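Local structure of TIR-NB-LRR type resistance protein RPV1 (Vitis rotundifolia, 5KU7) at residues L12-R15 / T19-N22; Y21-H26 / R152-Q157; H26-L31 / I36-D41; R62-V67 / V83-C88; E70-A73 / W77-D80. The protein is a plant disease-resistance receptor of the TIR-NB-LRR class, represented here by its TIR domain, a parallel beta sheet flanked by helices. One frame throughout, in Å; residues are numbered along the deposited sequence.

Interaction 1 (L12-R15 / T19-N22); sequences LSFR and TRYN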
# COMPACT_ATOMS: atom_id res chain seq x y z
N LEU A 12 -13.07 4.82 10.00
CA LEU A 12 -12.13 3.77 9.63
C LEU A 12 -11.64 2.97 10.83
O LEU A 12 -10.82 3.47 11.61
CB LEU A 12 -10.91 4.37 8.95
CG LEU A 12 -10.81 4.15 7.47
CD1 LEU A 12 -9.52 4.78 6.96
CD2 LEU A 12 -10.85 2.64 7.25
N SER A 13 -12.09 1.73 10.96
CA SER A 13 -11.59 0.86 12.02
C SER A 13 -10.54 -0.11 11.46
O SER A 13 -10.80 -0.83 10.51
CB SER A 13 -12.74 0.10 12.68
OG SER A 13 -12.29 -0.87 13.60
N PHE A 14 -9.37 -0.13 12.08
CA PHE A 14 -8.24 -0.91 11.58
C PHE A 14 -7.32 -1.25 12.74
O PHE A 14 -7.37 -0.62 13.80
CB PHE A 14 -7.49 -0.12 10.51
CG PHE A 14 -6.89 1.19 11.03
CD1 PHE A 14 -7.70 2.30 11.25
CD2 PHE A 14 -5.54 1.29 11.29
CE1 PHE A 14 -7.17 3.49 11.72
CE2 PHE A 14 -4.99 2.49 11.79
CZ PHE A 14 -5.80 3.58 11.99
N ARG A 15 -6.48 -2.24 12.53
CA ARG A 15 -5.42 -2.60 13.45
C ARG A 15 -4.17 -1.87 13.02
O ARG A 15 -3.61 -2.19 11.97
CB ARG A 15 -5.19 -4.10 13.43
CG ARG A 15 -4.10 -4.66 14.34
CD ARG A 15 -4.55 -4.78 15.80
NE ARG A 15 -3.44 -5.23 16.65
CZ ARG A 15 -2.65 -4.39 17.28
NH1 ARG A 15 -2.88 -3.10 17.16
NH2 ARG A 15 -1.65 -4.83 18.03
N THR A 19 -1.82 -2.42 9.44
CA THR A 19 -2.13 -1.70 8.20
C THR A 19 -2.11 -0.18 8.30
O THR A 19 -2.55 0.49 7.36
CB THR A 19 -3.54 -2.07 7.71
OG1 THR A 19 -4.49 -1.65 8.70
CG2 THR A 19 -3.69 -3.58 7.49
N ARG A 20 -1.65 0.37 9.42
CA ARG A 20 -1.76 1.82 9.63
C ARG A 20 -1.10 2.63 8.53
O ARG A 20 -1.69 3.56 7.96
CB ARG A 20 -1.13 2.27 10.95
CG ARG A 20 -1.09 3.81 11.10
CD ARG A 20 -0.57 4.26 12.48
NE ARG A 20 -1.49 3.92 13.56
CZ ARG A 20 -2.55 4.64 13.90
NH1 ARG A 20 -2.83 5.76 13.24
NH2 ARG A 20 -3.34 4.24 14.90
N TYR A 21 0.15 2.29 8.24
CA TYR A 21 0.96 3.11 7.39
C TYR A 21 0.86 2.76 5.93
O TYR A 21 1.34 3.51 5.09
CB TYR A 21 2.42 3.03 7.83
CG TYR A 21 2.60 3.62 9.19
CD1 TYR A 21 2.40 4.98 9.39
CD2 TYR A 21 2.90 2.82 10.29
CE1 TYR A 21 2.55 5.53 10.64
CE2 TYR A 21 3.05 3.37 11.54
CZ TYR A 21 2.87 4.72 11.71
OH TYR A 21 3.01 5.26 12.96
N ASN A 22 0.24 1.63 5.61
CA ASN A 22 0.17 1.27 4.20
C ASN A 22 -1.28 1.17 3.73
O ASN A 22 -1.85 2.19 3.30
CB ASN A 22 0.97 -0.03 3.93
CG ASN A 22 0.91 -1.01 5.10
OD1 ASN A 22 -0.14 -1.56 5.43
ND2 ASN A 22 2.07 -1.27 5.69
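With CG of Phe14 placed between the backbone N and the carbonyl carbon (chi1 61°), the phenyl ring is carried across to Arg20, whose CG lies anti to its own N and whose chain then folds at the third torsion to set one face of the guanidinium against the outer CE2-CZ side of the ring. Phe14 CE2 sits 3.8 Å above the guanidinium plane, near its centre. The ring and the guanidinium stand 69° apart, so this is not a parallel stack: a ring corner faces the flat cation, with Phe14 CZ 3.9 Å from Arg20 NH2. Farther back, Phe14 CB approaches Thr19 OG1 at 3.8 Å.

The backbone closes the turn. Thr19 N donates to Arg15 O at 3.1 Å, with an N-H...O angle of 157°, the four-residue spacing of one turn of helix 16-19, which follows the end of strand 8-14 in this TIR domain. Thr19 OG1 lies 3.4 Å from Arg15 O, a weak and unsettled bond, since the same hydroxyl is also hydrogen-bonded to Thr24 OG1.

Arg20 has further partners: NH1 meets the backbone oxygen of Asp41 and Tyr153 OH of the second subunit, while NH2 bonds to malonic acid. Arg15, Gly16, Glu17 and Arg20 line the pocket of that ligand. An apolar ring against one guanidinium face, with N-H groups spent on oxygens, would fix the rotation of Arg20 and probably keep its positive charge directed at an anion in this pocket.

Interaction 2 (Y21-H26 / R152-Q157); sequences YNFTDH and RYESNQ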
# COMPACT_ATOMS: atom_id res chain seq x y z
N TYR A 21 0.15 2.29 8.24
CA TYR A 21 0.96 3.11 7.39
C TYR A 21 0.86 2.76 5.93
O TYR A 21 1.34 3.51 5.09
CB TYR A 21 2.42 3.03 7.83
CG TYR A 21 2.60 3.62 9.19
CD1 TYR A 21 2.40 4.98 9.39
CD2 TYR A 21 2.90 2.82 10.29
CE1 TYR A 21 2.55 5.53 10.64
CE2 TYR A 21 3.05 3.37 11.54
CZ TYR A 21 2.87 4.72 11.71
OH TYR A 21 3.01 5.26 12.96
N ASN A 22 0.24 1.63 5.61
CA ASN A 22 0.17 1.27 4.20
C ASN A 22 -1.28 1.17 3.73
O ASN A 22 -1.85 2.19 3.30
CB ASN A 22 0.97 -0.03 3.93
CG ASN A 22 0.91 -1.01 5.10
OD1 ASN A 22 -0.14 -1.56 5.43
ND2 ASN A 22 2.07 -1.27 5.69
N PHE A 23 -1.88 -0.01 3.78
CA PHE A 23 -3.18 -0.21 3.14
C PHE A 23 -4.26 0.76 3.61
O PHE A 23 -4.89 1.46 2.80
CB PHE A 23 -3.70 -1.63 3.34
CG PHE A 23 -5.07 -1.83 2.76
CD1 PHE A 23 -5.24 -2.00 1.38
CD2 PHE A 23 -6.19 -1.79 3.58
CE1 PHE A 23 -6.50 -2.17 0.84
CE2 PHE A 23 -7.48 -1.95 3.04
CZ PHE A 23 -7.64 -2.14 1.68
N THR A 24 -4.47 0.82 4.91
CA THR A 24 -5.55 1.64 5.45
C THR A 24 -5.30 3.10 5.10
O THR A 24 -6.23 3.85 4.86
CB THR A 24 -5.67 1.48 6.97
OG1 THR A 24 -5.90 0.10 7.29
CG2 THR A 24 -6.82 2.30 7.48
N ASP A 25 -4.03 3.49 5.04
CA ASP A 25 -3.67 4.86 4.65
C ASP A 25 -4.06 5.15 3.20
O ASP A 25 -4.70 6.18 2.94
CB ASP A 25 -2.17 5.10 4.84
CG ASP A 25 -1.79 6.54 4.70
OD1 ASP A 25 -2.56 7.39 5.16
OD2 ASP A 25 -0.74 6.86 4.11
N HIS A 26 -3.71 4.23 2.29
CA HIS A 26 -4.09 4.35 0.86
C HIS A 26 -5.62 4.36 0.71
O HIS A 26 -6.17 5.10 -0.12
CB HIS A 26 -3.47 3.21 0.01
CG HIS A 26 -1.97 3.25 -0.05
ND1 HIS A 26 -1.27 4.33 -0.53
CD2 HIS A 26 -1.04 2.33 0.32
CE1 HIS A 26 0.03 4.08 -0.46
NE2 HIS A 26 0.19 2.88 0.07
N ARG A 152 -2.81 -9.37 -6.27
CA ARG A 152 -3.81 -8.59 -7.00
C ARG A 152 -3.39 -7.11 -6.87
O ARG A 152 -2.81 -6.71 -5.85
CB ARG A 152 -5.22 -8.82 -6.42
CG ARG A 152 -5.55 -10.29 -6.01
CD ARG A 152 -5.67 -11.25 -7.17
NE ARG A 152 -6.02 -12.59 -6.72
CZ ARG A 152 -5.99 -13.68 -7.49
NH1 ARG A 152 -5.61 -13.60 -8.76
NH2 ARG A 152 -6.33 -14.87 -6.99
N TYR A 153 -3.68 -6.30 -7.88
CA TYR A 153 -3.26 -4.90 -7.84
C TYR A 153 -4.05 -4.14 -6.79
O TYR A 153 -5.26 -3.97 -6.89
CB TYR A 153 -3.36 -4.25 -9.22
CG TYR A 153 -2.24 -4.71 -10.16
CD1 TYR A 153 -0.97 -4.16 -10.06
CD2 TYR A 153 -2.44 -5.72 -11.09
CE1 TYR A 153 0.05 -4.57 -10.88
CE2 TYR A 153 -1.41 -6.15 -11.93
CZ TYR A 153 -0.17 -5.57 -11.81
OH TYR A 153 0.87 -5.98 -12.62
N GLU A 154 -3.35 -3.66 -5.77
CA GLU A 154 -4.02 -3.14 -4.58
C GLU A 154 -4.75 -1.82 -4.84
O GLU A 154 -5.80 -1.59 -4.27
CB GLU A 154 -3.04 -2.99 -3.42
CG GLU A 154 -3.72 -2.82 -2.04
CD GLU A 154 -2.72 -2.94 -0.91
OE1 GLU A 154 -2.60 -4.05 -0.34
OE2 GLU A 154 -2.04 -1.92 -0.60
N SER A 155 -4.22 -0.97 -5.71
CA SER A 155 -4.92 0.29 -5.98
C SER A 155 -6.26 0.04 -6.67
O SER A 155 -7.21 0.80 -6.50
CB SER A 155 -4.06 1.23 -6.83
OG SER A 155 -4.02 0.80 -8.17
N ASN A 156 -6.35 -1.05 -7.42
CA ASN A 156 -7.61 -1.39 -8.07
C ASN A 156 -8.60 -1.97 -7.11
O ASN A 156 -9.79 -1.73 -7.25
CB ASN A 156 -7.36 -2.38 -9.21
CG ASN A 156 -7.14 -1.68 -10.51
OD1 ASN A 156 -6.00 -1.45 -10.90
ND2 ASN A 156 -8.23 -1.29 -11.17
N GLN A 157 -8.11 -2.77 -6.18
CA GLN A 157 -8.90 -3.25 -5.07
C GLN A 157 -9.50 -2.08 -4.33
O GLN A 157 -10.68 -2.07 -4.03
CB GLN A 157 -8.05 -4.09 -4.10
CG GLN A 157 -7.69 -5.48 -4.65
CD GLN A 157 -6.71 -6.18 -3.73
OE1 GLN A 157 -5.80 -5.55 -3.18
NE2 GLN A 157 -6.92 -7.47 -3.51
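Glu154 meets Phe23 where two helices of the TIR fold, 23-33 and 154-175, come together beside the sheet, and its side chain can be traced outward atom by atom. CB is directed at the partner segment but touches nothing there. CG, anti to the backbone N (chi1 -164°), makes the first contact, lying in the plane of the Phe23 ring at its edge, 3.8 Å from Phe23 CD1. One bond farther out, CD comes closest: Glu154 CD to Phe23 CD1 is 3.5 Å. The carboxylate and the ring planes are 77° apart, so the carboxylate stands steeply against the ring edge, OE2 near the ring plane and OE1 to one side of it; both Glu154 oxygens lie 3.8 Å from Phe23 CD1.

The two oxygens find different partners. OE1 is hydrogen-bonded to Tyr101 OH, and Tyr101 also stacks with the Phe23 ring. OE2 bonds to His26 NE2 of the second subunit, whereas His26 of its own chain stays apart, with CD2 4.5 Å from Glu154 OE2. Both oxygens of this buried acid are thus satisfied, and a nearby histidine would probably favour its charged form.

The exchange is reciprocal, and the His26 rings of the two chains stack on each other. Pairing through these two helices is consistent with the AE interface known from other plant TIR domains. At the start of helix 23-33, Asn22 OD1 accepts the N-H of Phe23 at 2.9 Å, in the plane of the amide carbonyl.

Interaction 3 (H26-L31 / I36-D41); sequences HLYSAL and IRTFRD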
# COMPACT_ATOMS: atom_id res chain seq x y z
N HIS A 26 -3.71 4.23 2.29
CA HIS A 26 -4.09 4.35 0.86
C HIS A 26 -5.62 4.36 0.71
O HIS A 26 -6.17 5.10 -0.12
CB HIS A 26 -3.47 3.21 0.01
CG HIS A 26 -1.97 3.25 -0.05
ND1 HIS A 26 -1.27 4.33 -0.53
CD2 HIS A 26 -1.04 2.33 0.32
CE1 HIS A 26 0.03 4.08 -0.46
NE2 HIS A 26 0.19 2.88 0.07
N LEU A 27 -6.30 3.54 1.51
CA LEU A 27 -7.77 3.53 1.52
C LEU A 27 -8.33 4.88 1.98
O LEU A 27 -9.25 5.46 1.38
CB LEU A 27 -8.30 2.42 2.44
CG LEU A 27 -9.82 2.29 2.59
CD1 LEU A 27 -10.46 1.94 1.26
CD2 LEU A 27 -10.17 1.23 3.62
N TYR A 28 -7.76 5.35 3.08
CA TYR A 28 -8.12 6.62 3.67
C TYR A 28 -8.00 7.74 2.66
O TYR A 28 -8.88 8.58 2.51
CB TYR A 28 -7.22 6.89 4.89
CG TYR A 28 -7.39 8.26 5.48
CD1 TYR A 28 -8.59 8.64 6.08
CD2 TYR A 28 -6.36 9.20 5.42
CE1 TYR A 28 -8.76 9.90 6.63
CE2 TYR A 28 -6.52 10.48 5.97
CZ TYR A 28 -7.73 10.82 6.58
OH TYR A 28 -7.93 12.07 7.13
N SER A 29 -6.86 7.77 1.98
CA SER A 29 -6.62 8.82 1.01
C SER A 29 -7.59 8.69 -0.16
O SER A 29 -8.13 9.69 -0.63
CB SER A 29 -5.17 8.76 0.53
OG SER A 29 -4.92 9.73 -0.46
N ALA A 30 -7.85 7.46 -0.61
CA ALA A 30 -8.79 7.23 -1.72
C ALA A 30 -10.19 7.71 -1.36
O ALA A 30 -10.88 8.29 -2.20
CB ALA A 30 -8.82 5.76 -2.10
N LEU A 31 -10.62 7.47 -0.11
CA LEU A 31 -11.96 7.90 0.32
C LEU A 31 -12.07 9.41 0.24
O LEU A 31 -13.08 9.95 -0.22
CB LEU A 31 -12.26 7.42 1.74
CG LEU A 31 -12.40 5.90 1.89
CD1 LEU A 31 -12.29 5.54 3.35
CD2 LEU A 31 -13.74 5.40 1.30
N ILE A 36 -15.57 11.62 0.42
CA ILE A 36 -16.06 10.87 1.57
C ILE A 36 -15.31 11.30 2.84
O ILE A 36 -14.16 10.93 3.05
CB ILE A 36 -15.91 9.36 1.35
CG1 ILE A 36 -16.60 8.97 0.02
CG2 ILE A 36 -16.50 8.60 2.51
CD1 ILE A 36 -16.46 7.50 -0.40
N ARG A 37 -15.97 12.12 3.66
CA ARG A 37 -15.33 12.60 4.88
C ARG A 37 -15.09 11.44 5.86
O ARG A 37 -16.03 10.82 6.34
CB ARG A 37 -16.15 13.70 5.55
CG ARG A 37 -15.25 14.79 6.09
CD ARG A 37 -15.90 15.71 7.11
NE ARG A 37 -14.87 16.48 7.81
CZ ARG A 37 -15.09 17.27 8.86
NH1 ARG A 37 -16.32 17.40 9.34
NH2 ARG A 37 -14.08 17.92 9.42
N THR A 38 -13.83 11.18 6.16
CA THR A 38 -13.45 9.97 6.88
C THR A 38 -12.68 10.25 8.14
O THR A 38 -11.75 11.05 8.15
CB THR A 38 -12.60 9.07 5.97
OG1 THR A 38 -13.38 8.76 4.81
CG2 THR A 38 -12.20 7.77 6.68
N PHE A 39 -13.06 9.57 9.22
CA PHE A 39 -12.30 9.67 10.45
C PHE A 39 -11.31 8.53 10.53
O PHE A 39 -11.70 7.36 10.58
CB PHE A 39 -13.20 9.66 11.69
CG PHE A 39 -12.44 9.73 13.01
CD1 PHE A 39 -11.82 8.59 13.53
CD2 PHE A 39 -12.36 10.91 13.72
CE1 PHE A 39 -11.12 8.64 14.71
CE2 PHE A 39 -11.67 10.97 14.93
CZ PHE A 39 -11.05 9.84 15.43
N ARG A 40 -10.03 8.89 10.56
CA ARG A 40 -8.96 7.92 10.69
C ARG A 40 -8.05 8.30 11.84
O ARG A 40 -7.31 9.27 11.72
CB ARG A 40 -8.17 7.81 9.37
CG ARG A 40 -7.10 6.75 9.41
CD ARG A 40 -5.81 7.34 9.97
NE ARG A 40 -4.78 7.09 8.98
CZ ARG A 40 -4.28 8.00 8.15
NH1 ARG A 40 -4.64 9.27 8.24
NH2 ARG A 40 -3.38 7.63 7.27
N ASP A 41 -8.10 7.54 12.93
CA ASP A 41 -7.44 7.94 14.19
C ASP A 41 -5.93 7.97 14.02
O ASP A 41 -5.32 6.97 13.65
CB ASP A 41 -7.81 6.99 15.34
CG ASP A 41 -7.20 7.43 16.69
OD1 ASP A 41 -7.08 8.65 16.92
OD2 ASP A 41 -6.85 6.58 17.53
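Tyr28 and Arg40 cross at about a right angle, the arginine chain running over one face of the phenol ring and bending at its second and third torsions so that its end stays close to that ring. The aliphatic base comes first: Arg40 CB is 3.4 Å from Tyr28 CD1. The guanidinium follows, its plane tilted 40° from the ring and Arg40 CZ 4.2 Å from the Tyr28 centroid. Lying 33° off the ring normal, it makes an off-centre cation-pi contact, weighted to the CD2-CE2 side, where Arg40 NH1 approaches Tyr28 CE2 at 3.2 Å. Asp25, in the same helix as Tyr28, is modelled in a salt bridge with Arg40 NH2, though at an improbably short distance, which leaves its exact geometry doubtful.

The ring edge has a different neighbour: Thr38 O lies in the ring plane, 3.5 Å from Tyr28 CE1. The Tyr28 and Thr38 side chains run antiparallel alongside each other. These contacts seat helix 23-33 on the edge strand 38-39 in the beta-alpha-beta crossover that leads from strand 8-14 to its parallel neighbour.

Leu31 lies roughly perpendicular to Thr38, its CB 3.5 Å from Thr38 OG1. That hydroxyl donates to Ile36 O, reaching it from above the carbonyl plane. Leu31 crosses Ile36 obliquely, with Leu31 CD2 and Ile36 CD1 3.8 Å apart, and Ile36 N donates to Leu31 O over 3.1 Å, just past the end of helix 23-33.

Interaction 4 (R62-V67 / V83-C88); sequences RSSVIV and VKIMEC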
# COMPACT_ATOMS: atom_id res chain seq x y z
N ARG A 62 -21.61 8.37 9.56
CA ARG A 62 -22.72 7.73 8.83
C ARG A 62 -22.47 6.25 8.63
O ARG A 62 -23.39 5.47 8.53
CB ARG A 62 -22.95 8.40 7.48
CG ARG A 62 -23.38 9.84 7.55
CD ARG A 62 -23.40 10.42 6.16
NE ARG A 62 -24.28 9.63 5.31
CZ ARG A 62 -24.15 9.52 3.99
NH1 ARG A 62 -23.13 10.11 3.36
NH2 ARG A 62 -25.03 8.78 3.30
N SER A 63 -21.19 5.86 8.59
CA SER A 63 -20.85 4.46 8.44
C SER A 63 -19.47 4.17 8.97
O SER A 63 -18.71 5.09 9.28
CB SER A 63 -20.92 4.03 6.97
OG SER A 63 -19.90 4.65 6.21
N SER A 64 -19.15 2.89 9.08
CA SER A 64 -17.79 2.46 9.38
C SER A 64 -17.25 1.52 8.29
O SER A 64 -18.00 0.74 7.70
CB SER A 64 -17.74 1.77 10.74
OG SER A 64 -18.03 2.69 11.78
N VAL A 65 -15.96 1.63 8.02
CA VAL A 65 -15.26 0.67 7.17
C VAL A 65 -14.33 -0.10 8.09
O VAL A 65 -13.53 0.52 8.78
CB VAL A 65 -14.43 1.33 6.06
CG1 VAL A 65 -13.58 0.28 5.38
CG2 VAL A 65 -15.31 2.01 5.05
N ILE A 66 -14.45 -1.42 8.11
CA ILE A 66 -13.60 -2.22 8.97
C ILE A 66 -12.52 -2.92 8.18
O ILE A 66 -12.81 -3.71 7.28
CB ILE A 66 -14.39 -3.26 9.76
CG1 ILE A 66 -15.22 -2.59 10.86
CG2 ILE A 66 -13.43 -4.22 10.41
CD1 ILE A 66 -16.51 -2.00 10.40
N VAL A 67 -11.27 -2.59 8.48
CA VAL A 67 -10.15 -3.29 7.87
C VAL A 67 -9.77 -4.45 8.76
O VAL A 67 -8.91 -4.33 9.64
CB VAL A 67 -8.96 -2.36 7.65
CG1 VAL A 67 -7.82 -3.10 6.93
CG2 VAL A 67 -9.39 -1.13 6.87
N VAL A 83 -17.62 -3.40 18.68
CA VAL A 83 -18.88 -3.55 19.41
C VAL A 83 -19.71 -2.27 19.30
O VAL A 83 -20.90 -2.32 19.02
CB VAL A 83 -18.67 -3.89 20.89
CG1 VAL A 83 -19.99 -3.84 21.64
CG2 VAL A 83 -18.02 -5.26 21.03
N LYS A 84 -19.06 -1.13 19.51
CA LYS A 84 -19.72 0.16 19.37
C LYS A 84 -20.29 0.34 17.97
O LYS A 84 -21.41 0.80 17.80
CB LYS A 84 -18.74 1.31 19.66
CG LYS A 84 -19.39 2.68 19.53
CD LYS A 84 -20.50 2.85 20.62
CE LYS A 84 -21.19 4.20 20.52
NZ LYS A 84 -22.16 4.46 21.64
N ILE A 85 -19.49 -0.03 16.97
CA ILE A 85 -19.88 0.08 15.57
C ILE A 85 -21.14 -0.72 15.28
O ILE A 85 -22.06 -0.26 14.62
CB ILE A 85 -18.74 -0.39 14.65
CG1 ILE A 85 -17.63 0.65 14.63
CG2 ILE A 85 -19.24 -0.65 13.24
CD1 ILE A 85 -16.28 0.14 14.12
N MET A 86 -21.17 -1.94 15.80
CA MET A 86 -22.31 -2.81 15.56
C MET A 86 -23.55 -2.36 16.33
O MET A 86 -24.68 -2.56 15.87
CB MET A 86 -21.93 -4.24 15.90
CG MET A 86 -20.79 -4.77 15.02
SD MET A 86 -21.09 -4.52 13.25
CE MET A 86 -22.59 -5.47 13.03
N GLU A 87 -23.35 -1.77 17.51
CA GLU A 87 -24.44 -1.19 18.30
C GLU A 87 -25.09 -0.02 17.58
O GLU A 87 -26.31 0.13 17.59
CB GLU A 87 -23.92 -0.75 19.67
CG GLU A 87 -23.52 -1.90 20.58
CD GLU A 87 -23.05 -1.46 21.95
OE1 GLU A 87 -22.90 -0.24 22.16
OE2 GLU A 87 -22.84 -2.34 22.81
N CYS A 88 -24.28 0.84 16.97
CA CYS A 88 -24.79 1.97 16.20
C CYS A 88 -25.52 1.46 14.97
O CYS A 88 -26.33 2.16 14.37
CB CYS A 88 -23.67 2.91 15.76
SG CYS A 88 -22.81 3.69 17.10
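The strand segment 62-67 packs against the helix segment 83-88, the two backbones coming nearest at Ser64 and Ile85, whose CA atoms are 7.0 Å apart. This is the strand-to-helix packing of a beta-alpha-beta unit, strand 61-68, helix 76-91 and strand 95-101, in the parallel sheet of the TIR fold. Strand alternation sends the side chains of Ser64 and Ile66 to the helix side, while those of Ser63 and Val65 start in the other direction, where Val65 meets Leu27 of helix 23-33.

Ile85 is the single helix residue that carries the contact. Its two branches divide at CB: CG1 lies anti to the carbonyl carbon (chi1 -74°) and CG2 anti to the backbone N, and both branches bear on the serine from the helix side. Ile85 CG1 is 3.5 Å from Ser64 OG, and Ile85 CG2 is 3.8 Å from Ser64 CB. A hydroxyl set against methylene and methyl groups gains nothing polar from them; Ser64 OG instead has a hydrogen bond to His94 NE2, just ahead of the next strand, which satisfies this buried oxygen.

Ile66 adds a lighter touch. Ile66 and Ile85 reach for each other tip to tip, with Ile66 CD1 and Ile85 CG2 4.2 Å apart, a van der Waals approach somewhat looser than that at the serine. Within the helix, Glu87 N bonds to Val83 O and Cys88 N to Lys84 O, so regular backbone bonding continues past Ile85. The delta methyl joins the same contact, with Ile85 CD1 3.9 Å from Ser64 OG.

Interaction 5 (E70-A73 / W77-D80); sequences ENYA and WCLD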
# COMPACT_ATOMS: atom_id res chain seq x y z
N GLU A 70 -4.88 -9.51 10.02
CA GLU A 70 -4.44 -10.69 10.77
C GLU A 70 -4.55 -10.56 12.29
O GLU A 70 -4.95 -11.52 12.98
CB GLU A 70 -3.00 -11.02 10.39
CG GLU A 70 -2.55 -12.43 10.77
CD GLU A 70 -1.05 -12.62 10.62
OE1 GLU A 70 -0.37 -11.64 10.26
OE2 GLU A 70 -0.55 -13.75 10.83
N ASN A 71 -4.21 -9.38 12.82
CA ASN A 71 -4.11 -9.21 14.26
C ASN A 71 -5.12 -8.24 14.84
O ASN A 71 -4.91 -7.71 15.93
CB ASN A 71 -2.71 -8.78 14.64
CG ASN A 71 -1.67 -9.79 14.22
OD1 ASN A 71 -1.61 -10.89 14.76
ND2 ASN A 71 -0.84 -9.42 13.25
N TYR A 72 -6.20 -8.00 14.09
CA TYR A 72 -7.27 -7.10 14.53
C TYR A 72 -7.85 -7.50 15.90
O TYR A 72 -8.01 -6.67 16.78
CB TYR A 72 -8.37 -7.07 13.48
CG TYR A 72 -9.48 -6.09 13.71
CD1 TYR A 72 -10.56 -6.41 14.55
CD2 TYR A 72 -9.50 -4.87 13.06
CE1 TYR A 72 -11.60 -5.54 14.74
CE2 TYR A 72 -10.54 -3.98 13.25
CZ TYR A 72 -11.59 -4.32 14.09
OH TYR A 72 -12.64 -3.44 14.28
N ALA A 73 -8.15 -8.79 16.07
CA ALA A 73 -8.75 -9.24 17.32
C ALA A 73 -7.73 -9.25 18.45
O ALA A 73 -8.10 -9.45 19.61
CB ALA A 73 -9.37 -10.63 17.15
N TRP A 77 -8.92 -2.72 22.05
CA TRP A 77 -9.45 -1.46 21.54
C TRP A 77 -10.17 -1.68 20.22
O TRP A 77 -11.27 -1.18 20.03
CB TRP A 77 -8.36 -0.41 21.39
CG TRP A 77 -7.92 0.22 22.69
CD1 TRP A 77 -7.59 -0.44 23.85
CD2 TRP A 77 -7.73 1.61 22.95
NE1 TRP A 77 -7.23 0.47 24.82
CE2 TRP A 77 -7.31 1.74 24.30
CE3 TRP A 77 -7.89 2.78 22.18
CZ2 TRP A 77 -7.04 2.98 24.89
CZ3 TRP A 77 -7.63 4.02 22.78
CH2 TRP A 77 -7.21 4.10 24.12
N CYS A 78 -9.55 -2.43 19.30
CA CYS A 78 -10.24 -2.75 18.04
C CYS A 78 -11.59 -3.46 18.33
O CYS A 78 -12.63 -3.11 17.74
CB CYS A 78 -9.34 -3.63 17.15
SG CYS A 78 -7.97 -2.71 16.32
N LEU A 79 -11.58 -4.42 19.24
CA LEU A 79 -12.79 -5.18 19.54
C LEU A 79 -13.86 -4.30 20.19
O LEU A 79 -15.04 -4.38 19.83
CB LEU A 79 -12.48 -6.40 20.43
CG LEU A 79 -11.72 -7.50 19.71
CD1 LEU A 79 -11.49 -8.70 20.59
CD2 LEU A 79 -12.44 -7.92 18.44
N ASP A 80 -13.45 -3.46 21.13
CA ASP A 80 -14.41 -2.56 21.79
C ASP A 80 -14.95 -1.58 20.76
O ASP A 80 -16.13 -1.22 20.79
CB ASP A 80 -13.77 -1.83 22.97
CG ASP A 80 -13.61 -2.72 24.18
OD1 ASP A 80 -14.37 -3.70 24.31
OD2 ASP A 80 -12.73 -2.43 25.02
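One face of the Tyr72 ring is taken by Cys78, whose CB sits 3.7 Å above the plane and over its centre. Measured against the normal, Cys78 CB is only 11° off axis, a CH-pi contact with the methylene facing the pi cloud. The thiol lies over the same face: Cys78 SG is 4.3 Å from the Tyr72 centroid and 17° off the normal, a sulfur-aromatic contact. Leu79 CD2 approaches obliquely, 4.5 Å from Tyr72 CE1. Phe68 makes an edge-to-face contact with the same ring, and at the far end Tyr72 OH is hydrogen-bonded to Ser13 OG, which ties the phenol to strand 8-14.

Tyr72 reaches the cysteine because its CG is anti to the backbone N (chi1 -174°), which lays the ring against Cys78 in the first turn of helix 76-91. The contact thus folds the loop that leaves strand 61-68 back on the opening turn of the helix that follows, at the C-terminal end of the parallel TIR-domain sheet. Cys78 also touches Arg15, and its side chain is about 6 Å from the bound malonic acid at the nearest atoms.

The loop backbone packs as closely as the ring does. Tyr72 O is 3.3 Å from Cys78 CB, and one residue on, Ala73 O lies 3.6 Å from Leu79 CD1. That second carbonyl accepts a hydrogen bond from Tyr122 OH of helix 113-122. Ala73 CB, although its bond from CA points away from the helix, still comes within 4.3 Å of Leu79 CD2.

How the interactions relate
Interaction 1 stands at the hub. Its strand bonds to both neighbours in the sheet: Leu12 N to Phe39 O of interaction 3 at 2.9 Å, and Ser13 O to Val67 N of interaction 4 at 2.7 Å. Ser13 CB also packs on Ile85 CD1 at 3.8 Å. Thr19 OG1 of interaction 1 meets Thr24 OG1 of interaction 2 at 2.7 Å, and interactions 2 and 3 share His26 and helix 23-33. Helix 76-91 serves interactions 4 and 5. Arg15 and Arg20 of interaction 1 line the malonic acid pocket, and Cys78 of interaction 5 touches Arg15, its SG 3.3 Å from Phe14 O. Interactions 2 and 5 are remote, with centres about 20 Å apart; interactions 1, 2 and 3 touch the second subunit.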